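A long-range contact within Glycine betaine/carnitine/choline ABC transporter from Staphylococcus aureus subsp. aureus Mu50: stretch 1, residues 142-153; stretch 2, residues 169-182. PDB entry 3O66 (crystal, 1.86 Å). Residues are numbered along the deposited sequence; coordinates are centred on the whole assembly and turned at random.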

ATOM      1  N   ASP A 142     -12.969   1.860 -27.668  1.00 32.76           N
ATOM      2  CA  ASP A 142     -13.829   3.033 -27.602  1.00 34.10           C
ATOM      3  C   ASP A 142     -13.642   3.810 -26.294  1.00 31.99           C
ATOM      4  O   ASP A 142     -14.387   4.753 -26.015  1.00 32.66           O
ATOM      5  CB  ASP A 142     -15.300   2.598 -27.773  1.00 36.14           C
ATOM      6  CG  ASP A 142     -15.551   1.903 -29.107  1.00 40.76           C
ATOM      7  OD1 ASP A 142     -15.031   2.379 -30.149  1.00 44.58           O
ATOM      8  OD2 ASP A 142     -16.273   0.876 -29.115  1.00 45.20           O
ATOM      9  N   LEU A 143     -12.644   3.433 -25.501  1.00 30.30           N
ATOM     10  CA  LEU A 143     -12.472   4.025 -24.156  1.00 28.58           C
ATOM     11  C   LEU A 143     -11.226   4.928 -24.045  1.00 28.14           C
ATOM     12  O   LEU A 143     -10.262   4.734 -24.769  1.00 29.10           O
ATOM     13  CB  LEU A 143     -12.420   2.923 -23.090  1.00 27.30           C
ATOM     14  CG  LEU A 143     -13.711   2.092 -22.914  1.00 29.50           C
ATOM     15  CD1 LEU A 143     -13.553   0.973 -21.867  1.00 27.87           C
ATOM     16  CD2 LEU A 143     -14.913   2.977 -22.573  1.00 28.55           C
ATOM     17  N   ARG A 144     -11.271   5.897 -23.131  1.00 26.38           N
ATOM     18  CA  ARG A 144     -10.150   6.785 -22.821  1.00 26.18           C
ATOM     19  C   ARG A 144      -9.457   6.294 -21.530  1.00 25.51           C
ATOM     20  O   ARG A 144     -10.106   6.212 -20.466  1.00 25.41           O
ATOM     21  CB  ARG A 144     -10.660   8.235 -22.623  1.00 25.73           C
ATOM     22  CG  ARG A 144     -11.385   8.826 -23.847  1.00 27.31           C
ATOM     23  CD  ARG A 144     -12.256  10.037 -23.459  1.00 27.79           C
ATOM     24  NE  ARG A 144     -13.333   9.617 -22.565  1.00 27.49           N
ATOM     25  CZ  ARG A 144     -14.121  10.454 -21.886  1.00 29.15           C
ATOM     26  NH1 ARG A 144     -13.971  11.764 -22.006  1.00 28.28           N
ATOM     27  NH2 ARG A 144     -15.066   9.975 -21.082  1.00 29.95           N
ATOM     28  N   LEU A 145      -8.173   5.928 -21.649  1.00 25.22           N
ATOM     29  CA  LEU A 145      -7.300   5.577 -20.506  1.00 24.32           C
ATOM     30  C   LEU A 145      -6.391   6.743 -20.046  1.00 24.45           C
ATOM     31  O   LEU A 145      -5.732   7.372 -20.869  1.00 26.04           O
ATOM     32  CB  LEU A 145      -6.405   4.377 -20.840  1.00 24.30           C
ATOM     33  CG  LEU A 145      -5.410   3.877 -19.777  1.00 23.77           C
ATOM     34  CD1 LEU A 145      -6.121   3.361 -18.506  1.00 21.99           C
ATOM     35  CD2 LEU A 145      -4.520   2.775 -20.371  1.00 27.55           C
ATOM     36  N   GLY A 146      -6.364   7.000 -18.741  1.00 23.79           N
ATOM     37  CA  GLY A 146      -5.377   7.915 -18.117  1.00 24.04           C
ATOM     38  C   GLY A 146      -4.418   7.081 -17.279  1.00 24.91           C
ATOM     39  O   GLY A 146      -4.861   6.180 -16.552  1.00 24.32           O
HETATM   40  N   MSE A 147      -3.114   7.358 -17.387  1.00 25.58           N
HETATM   41  CA  MSE A 147      -2.107   6.669 -16.561  1.00 27.27           C
HETATM   42  C   MSE A 147      -0.999   7.646 -16.167  1.00 28.84           C
HETATM   43  O   MSE A 147      -0.849   8.687 -16.807  1.00 29.51           O
HETATM   44  CB  MSE A 147      -1.498   5.481 -17.341  1.00 27.82           C
HETATM   45  CG  MSE A 147      -0.619   5.904 -18.479  1.00 32.80           C
HETATM   46 SE   MSE A 147      -1.715   6.358 -20.012  0.75 37.58          SE
HETATM   47  CE  MSE A 147      -1.330   4.698 -21.006  1.00 39.39           C
ATOM     48  N   ASP A 148      -0.217   7.312 -15.143  1.00 29.87           N
ATOM     49  CA  ASP A 148       0.984   8.086 -14.819  1.00 33.21           C
ATOM     50  C   ASP A 148       1.883   8.208 -16.054  1.00 35.24           C
ATOM     51  O   ASP A 148       2.090   7.226 -16.763  1.00 34.45           O
ATOM     52  CB  ASP A 148       1.809   7.420 -13.718  1.00 33.37           C
ATOM     53  CG  ASP A 148       2.993   8.274 -13.302  1.00 37.21           C
ATOM     54  OD1 ASP A 148       2.800   9.280 -12.582  1.00 38.47           O
ATOM     55  OD2 ASP A 148       4.112   7.983 -13.738  1.00 41.19           O
ATOM     56  N   SER A 149       2.436   9.399 -16.296  1.00 38.31           N
ATOM     57  CA  SER A 149       3.400   9.561 -17.399  1.00 42.27           C
ATOM     58  C   SER A 149       4.615   8.584 -17.351  1.00 44.53           C
ATOM     59  O   SER A 149       5.090   8.128 -18.388  1.00 45.68           O
ATOM     60  CB  SER A 149       3.832  11.031 -17.585  1.00 43.91           C
ATOM     61  OG  SER A 149       4.009  11.730 -16.361  1.00 44.66           O
ATOM     62  N   SER A 150       5.093   8.230 -16.164  1.00 46.40           N
ATOM     63  CA  SER A 150       6.252   7.306 -16.075  1.00 49.13           C
ATOM     64  C   SER A 150       5.933   5.884 -16.558  1.00 49.60           C
ATOM     65  O   SER A 150       6.835   5.066 -16.733  1.00 50.71           O
ATOM     66  CB  SER A 150       6.832   7.283 -14.663  1.00 49.45           C
ATOM     67  N   TRP A 151       4.649   5.604 -16.799  1.00 49.66           N
ATOM     68  CA  TRP A 151       4.202   4.274 -17.200  1.00 50.30           C
ATOM     69  C   TRP A 151       4.208   4.007 -18.720  1.00 52.90           C
ATOM     70  O   TRP A 151       4.275   2.852 -19.135  1.00 53.18           O
ATOM     71  CB  TRP A 151       2.826   3.966 -16.572  1.00 48.30           C
ATOM     72  CG  TRP A 151       2.511   2.522 -16.511  1.00 45.67           C
ATOM     73  CD1 TRP A 151       3.123   1.576 -15.740  1.00 45.13           C
ATOM     74  CD2 TRP A 151       1.515   1.844 -17.268  1.00 43.84           C
ATOM     75  NE1 TRP A 151       2.557   0.345 -15.961  1.00 43.62           N
ATOM     76  CE2 TRP A 151       1.567   0.478 -16.897  1.00 43.01           C
ATOM     77  CE3 TRP A 151       0.574   2.254 -18.223  1.00 42.28           C
ATOM     78  CZ2 TRP A 151       0.717  -0.481 -17.453  1.00 42.88           C
ATOM     79  CZ3 TRP A 151      -0.280   1.303 -18.765  1.00 42.41           C
ATOM     80  CH2 TRP A 151      -0.198  -0.055 -18.381  1.00 42.57           C
HETATM   81  N   MSE A 152       4.154   5.053 -19.551  1.00 55.78           N
HETATM   82  CA  MSE A 152       4.333   4.878 -21.009  1.00 59.09           C
HETATM   83  C   MSE A 152       5.461   3.888 -21.333  1.00 61.80           C
HETATM   84  O   MSE A 152       5.291   2.990 -22.172  1.00 62.69           O
HETATM   85  CB  MSE A 152       4.607   6.215 -21.720  1.00 60.69           C
HETATM   86  CG  MSE A 152       3.373   7.004 -22.145  1.00 59.82           C
HETATM   87 SE   MSE A 152       1.963   5.945 -23.006  0.75 60.13          SE
HETATM   88  CE  MSE A 152       2.825   5.489 -24.686  1.00 62.57           C
ATOM     89  N   ASN A 153       6.584   4.049 -20.629  1.00 63.92           N
ATOM     90  CA  ASN A 153       7.787   3.212 -20.776  1.00 66.58           C
ATOM     91  C   ASN A 153       7.953   2.190 -19.652  1.00 66.12           C
ATOM     92  O   ASN A 153       8.149   0.998 -19.903  1.00 66.92           O
ATOM     93  CB  ASN A 153       9.046   4.088 -20.870  1.00 69.10           C
ATOM     94  CG  ASN A 153       8.943   5.380 -20.039  1.00 69.44           C
ATOM     95  OD1 ASN A 153       9.572   5.502 -18.987  1.00 70.10           O
ATOM     96  ND2 ASN A 153       8.150   6.347 -20.520  1.00 69.22           N
ATOM     97  N   ASP A 169      -5.962  -2.781 -26.601  1.00 37.50           N
ATOM     98  CA  ASP A 169      -5.482  -1.431 -26.364  1.00 37.90           C
ATOM     99  C   ASP A 169      -6.608  -0.410 -26.330  1.00 36.41           C
ATOM    100  O   ASP A 169      -7.773  -0.736 -26.580  1.00 36.48           O
ATOM    101  CB  ASP A 169      -4.297  -1.056 -27.287  1.00 40.33           C
ATOM    102  CG  ASP A 169      -4.713  -0.582 -28.668  1.00 44.54           C
ATOM    103  OD1 ASP A 169      -5.836  -0.876 -29.127  1.00 46.31           O
ATOM    104  OD2 ASP A 169      -3.868   0.097 -29.318  1.00 50.00           O
ATOM    105  N   PHE A 170      -6.266   0.808 -25.968  1.00 35.01           N
ATOM    106  CA  PHE A 170      -7.276   1.797 -25.727  1.00 34.02           C
ATOM    107  C   PHE A 170      -7.441   2.747 -26.887  1.00 34.89           C
ATOM    108  O   PHE A 170      -6.496   3.006 -27.635  1.00 36.14           O
ATOM    109  CB  PHE A 170      -6.973   2.523 -24.424  1.00 33.12           C
ATOM    110  CG  PHE A 170      -7.284   1.701 -23.211  1.00 33.44           C
ATOM    111  CD1 PHE A 170      -8.556   1.752 -22.630  1.00 34.02           C
ATOM    112  CD2 PHE A 170      -6.332   0.843 -22.675  1.00 33.38           C
ATOM    113  CE1 PHE A 170      -8.854   0.983 -21.522  1.00 34.76           C
ATOM    114  CE2 PHE A 170      -6.626   0.069 -21.570  1.00 34.25           C
ATOM    115  CZ  PHE A 170      -7.877   0.139 -20.992  1.00 34.31           C
ATOM    116  N   GLY A 171      -8.655   3.277 -27.037  1.00 34.54           N
ATOM    117  CA  GLY A 171      -8.962   4.197 -28.136  1.00 34.89           C
ATOM    118  C   GLY A 171      -8.152   5.470 -28.025  1.00 33.99           C
ATOM    119  O   GLY A 171      -7.666   5.986 -29.030  1.00 34.14           O
ATOM    120  N   THR A 172      -8.031   5.960 -26.794  1.00 32.43           N
ATOM    121  CA  THR A 172      -7.232   7.132 -26.447  1.00 32.28           C
ATOM    122  C   THR A 172      -6.419   6.801 -25.197  1.00 30.47           C
ATOM    123  O   THR A 172      -6.925   6.151 -24.284  1.00 28.89           O
ATOM    124  CB  THR A 172      -8.146   8.343 -26.133  1.00 32.44           C
ATOM    125  OG1 THR A 172      -9.027   8.552 -27.248  1.00 35.06           O
ATOM    126  CG2 THR A 172      -7.314   9.647 -25.859  1.00 34.28           C
ATOM    127  N   VAL A 173      -5.154   7.232 -25.166  1.00 30.70           N
ATOM    128  CA  VAL A 173      -4.350   7.193 -23.928  1.00 29.53           C
ATOM    129  C   VAL A 173      -3.893   8.604 -23.542  1.00 29.60           C
ATOM    130  O   VAL A 173      -3.572   9.420 -24.393  1.00 30.41           O
ATOM    131  CB  VAL A 173      -3.119   6.209 -23.981  1.00 30.15           C
ATOM    132  CG1 VAL A 173      -3.574   4.769 -24.137  1.00 31.34           C
ATOM    133  CG2 VAL A 173      -2.186   6.584 -25.061  1.00 33.12           C
ATOM    134  N   ARG A 174      -3.873   8.870 -22.246  1.00 28.42           N
ATOM    135  CA  ARG A 174      -3.516  10.177 -21.739  1.00 29.04           C
ATOM    136  C   ARG A 174      -2.496  10.000 -20.595  1.00 28.23           C
ATOM    137  O   ARG A 174      -2.880   9.758 -19.449  1.00 27.19           O
ATOM    138  CB  ARG A 174      -4.784  10.906 -21.255  1.00 27.71           C
ATOM    139  CG  ARG A 174      -4.495  12.290 -20.746  1.00 30.22           C
ATOM    140  CD  ARG A 174      -5.770  13.026 -20.327  1.00 30.39           C
ATOM    141  NE  ARG A 174      -5.407  14.185 -19.516  1.00 30.50           N
ATOM    142  CZ  ARG A 174      -6.234  14.792 -18.673  1.00 32.75           C
ATOM    143  NH1 ARG A 174      -7.500  14.373 -18.543  1.00 31.47           N
ATOM    144  NH2 ARG A 174      -5.797  15.820 -17.960  1.00 34.74           N
ATOM    145  N   PRO A 175      -1.191  10.109 -20.898  1.00 30.06           N
ATOM    146  CA  PRO A 175      -0.186  10.048 -19.799  1.00 30.17           C
ATOM    147  C   PRO A 175      -0.187  11.354 -19.015  1.00 30.97           C
ATOM    148  O   PRO A 175      -0.134  12.416 -19.621  1.00 32.52           O
ATOM    149  CB  PRO A 175       1.153   9.839 -20.530  1.00 31.99           C
ATOM    150  CG  PRO A 175       0.779   9.493 -21.978  1.00 32.84           C
ATOM    151  CD  PRO A 175      -0.565  10.151 -22.229  1.00 30.77           C
HETATM  152  N   MSE A 176      -0.274  11.278 -17.687  1.00 30.83           N
HETATM  153  CA  MSE A 176      -0.529  12.465 -16.854  1.00 31.91           C
HETATM  154  C   MSE A 176      -0.039  12.242 -15.426  1.00 32.02           C
HETATM  155  O   MSE A 176       0.502  11.198 -15.130  1.00 32.35           O
HETATM  156  CB  MSE A 176      -2.033  12.791 -16.830  1.00 30.74           C
HETATM  157  CG  MSE A 176      -2.902  11.564 -16.391  1.00 29.36           C
HETATM  158 SE   MSE A 176      -4.780  11.832 -16.723  0.75 29.00          SE
HETATM  159  CE  MSE A 176      -5.191  13.045 -15.278  1.00 30.38           C
ATOM    160  N   GLN A 177      -0.237  13.222 -14.548  1.00 33.42           N
ATOM    161  CA  GLN A 177       0.074  13.056 -13.123  1.00 35.03           C
ATOM    162  C   GLN A 177      -0.888  12.071 -12.483  1.00 32.88           C
ATOM    163  O   GLN A 177      -2.105  12.268 -12.525  1.00 31.71           O
ATOM    164  CB  GLN A 177      -0.077  14.379 -12.379  1.00 37.05           C
ATOM    165  CG  GLN A 177       1.029  15.365 -12.561  1.00 43.58           C
ATOM    166  CD  GLN A 177       1.121  16.312 -11.371  1.00 50.12           C
ATOM    167  OE1 GLN A 177       0.185  17.082 -11.093  1.00 52.62           O
ATOM    168  NE2 GLN A 177       2.245  16.245 -10.648  1.00 53.42           N
ATOM    169  N   ILE A 178      -0.334  11.033 -11.863  1.00 32.60           N
ATOM    170  CA  ILE A 178      -1.122   9.967 -11.258  1.00 31.28           C
ATOM    171  C   ILE A 178      -2.128  10.551 -10.246  1.00 30.23           C
ATOM    172  O   ILE A 178      -3.282  10.112 -10.171  1.00 29.53           O
ATOM    173  CB  ILE A 178      -0.168   8.880 -10.635  1.00 31.91           C
ATOM    174  CG1 ILE A 178      -0.939   7.715 -10.033  1.00 32.13           C
ATOM    175  CG2 ILE A 178       0.697   9.489  -9.564  1.00 34.56           C
ATOM    176  CD1 ILE A 178      -1.897   7.127 -10.901  1.00 31.84           C
ATOM    177  N   GLY A 179      -1.696  11.567  -9.514  1.00 30.18           N
ATOM    178  CA  GLY A 179      -2.534  12.251  -8.513  1.00 31.39           C
ATOM    179  C   GLY A 179      -3.849  12.798  -9.060  1.00 30.36           C
ATOM    180  O   GLY A 179      -4.822  12.928  -8.316  1.00 31.11           O
ATOM    181  N   LEU A 180      -3.870  13.090 -10.358  1.00 29.61           N
ATOM    182  CA  LEU A 180      -5.022  13.682 -11.036  1.00 29.69           C
ATOM    183  C   LEU A 180      -5.981  12.710 -11.769  1.00 28.74           C
ATOM    184  O   LEU A 180      -7.037  13.151 -12.247  1.00 28.09           O
ATOM    185  CB  LEU A 180      -4.562  14.779 -11.997  1.00 30.90           C
ATOM    186  CG  LEU A 180      -3.816  15.965 -11.374  1.00 34.43           C
ATOM    187  CD1 LEU A 180      -3.636  17.092 -12.412  1.00 36.89           C
ATOM    188  CD2 LEU A 180      -4.567  16.468 -10.152  1.00 36.58           C
ATOM    189  N   VAL A 181      -5.647  11.414 -11.836  1.00 27.81           N
ATOM    190  CA  VAL A 181      -6.475  10.440 -12.569  1.00 27.02           C
ATOM    191  C   VAL A 181      -7.834  10.185 -11.908  1.00 26.47           C
ATOM    192  O   VAL A 181      -8.814   9.913 -12.617  1.00 26.85           O
ATOM    193  CB  VAL A 181      -5.726   9.074 -12.877  1.00 26.85           C
ATOM    194  CG1 VAL A 181      -4.420   9.338 -13.612  1.00 26.37           C
ATOM    195  CG2 VAL A 181      -5.530   8.216 -11.609  1.00 26.35           C
ATOM    196  N   TYR A 182      -7.908  10.316 -10.572  1.00 25.97           N
ATOM    197  CA  TYR A 182      -9.155  10.046  -9.827  1.00 25.80           C
ATOM    198  C   TYR A 182     -10.223  11.065 -10.164  1.00 26.91           C
ATOM    199  O   TYR A 182     -11.355  10.684 -10.484  1.00 27.46           O
ATOM    200  CB  TYR A 182      -8.930   9.956  -8.311  1.00 25.64           C
ATOM    201  CG  TYR A 182      -7.705   9.138  -8.021  1.00 24.97           C
ATOM    202  CD1 TYR A 182      -7.741   7.730  -8.096  1.00 22.23           C
ATOM    203  CD2 TYR A 182      -6.488   9.777  -7.748  1.00 22.54           C
ATOM    204  CE1 TYR A 182      -6.600   6.977  -7.873  1.00 22.00           C
ATOM    205  CE2 TYR A 182      -5.337   9.037  -7.511  1.00 22.36           C
ATOM    206  CZ  TYR A 182      -5.385   7.654  -7.578  1.00 20.58           C
ATOM    207  OH  TYR A 182      -4.187   6.993  -7.355  1.00 20.65           O
TER
HETATM  208  O   HOH W   1     -11.301   6.646 -27.112  1.00 39.84           O

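Two parallel strands, 144-148 and 172-176, lie side by side and are joined by a ladder of backbone hydrogen bonds in which the odd-numbered residues of stretch 1 do the bonding. The ladder opens at L143, whose carbonyl O accepts from T172 N at 3.3 Å in a nearly straight bond and from G171 N at 3.1 Å in a weak, bent one. A water also binds L143 O weakly and reaches T172 OG1. The apolar side chain of L143 suits its buried position, where its CB lies 4.1 Å from F170 CD1.

R144 pairs with T172 but turns its N-H and carbonyl away from the partner strand; its CA instead approaches T172 O at 3.6 Å, a CA-H...O contact. Its aliphatic CG packs 4.0 Å from T172 CB, while the charged end leads away to partners elsewhere in the structure.

L145 grips the other strand twice: its N donates to T172 O at 2.9 Å, and its O accepts from R174 N at 2.8 Å. Its side chain shares a face of the sheet with that of V173. L145 CB sits over the face of the F170 ring, 3.9 Å from its centroid, in a CH-pi contact, and L145 CD2 comes within 3.5 Å of F170 CD2. A branched aliphatic residue fits this buried site well.

At G146 the absence of a side chain matters. A CB in ideal position would lie only 3.2 Å from M176 SE, a tight approach; as it is, G146 CA sits 4.2 Å from that selenium and 3.4 Å from R174 O.

M147, a selenomethionine, repeats the pattern of L145: its N donates to R174 O at 3.2 Å, and its O accepts from M176 N at 2.8 Å. Its flexible side chain folds back toward the partner strand, bringing CE to 3.8 Å from V173 CB, on the face shared with P175. Proline is accommodated at P175 because the ladder asks no N-H of that residue; its CA meets M147 O at 3.4 Å.

D148 ends the strand. Its CA lies 3.2 Å from M176 O, and OD1 rests 3.6 Å from I178 CB, while OD2 accepts from S150 N at 2.6 Å, tying down the turn that follows. S149 N makes the last rung, to M176 O at 2.9 Å. Beyond it, selenomethionine M152, though poorly ordered, places CG 3.6 Å from P175 CG, extending the apolar contact past the strand.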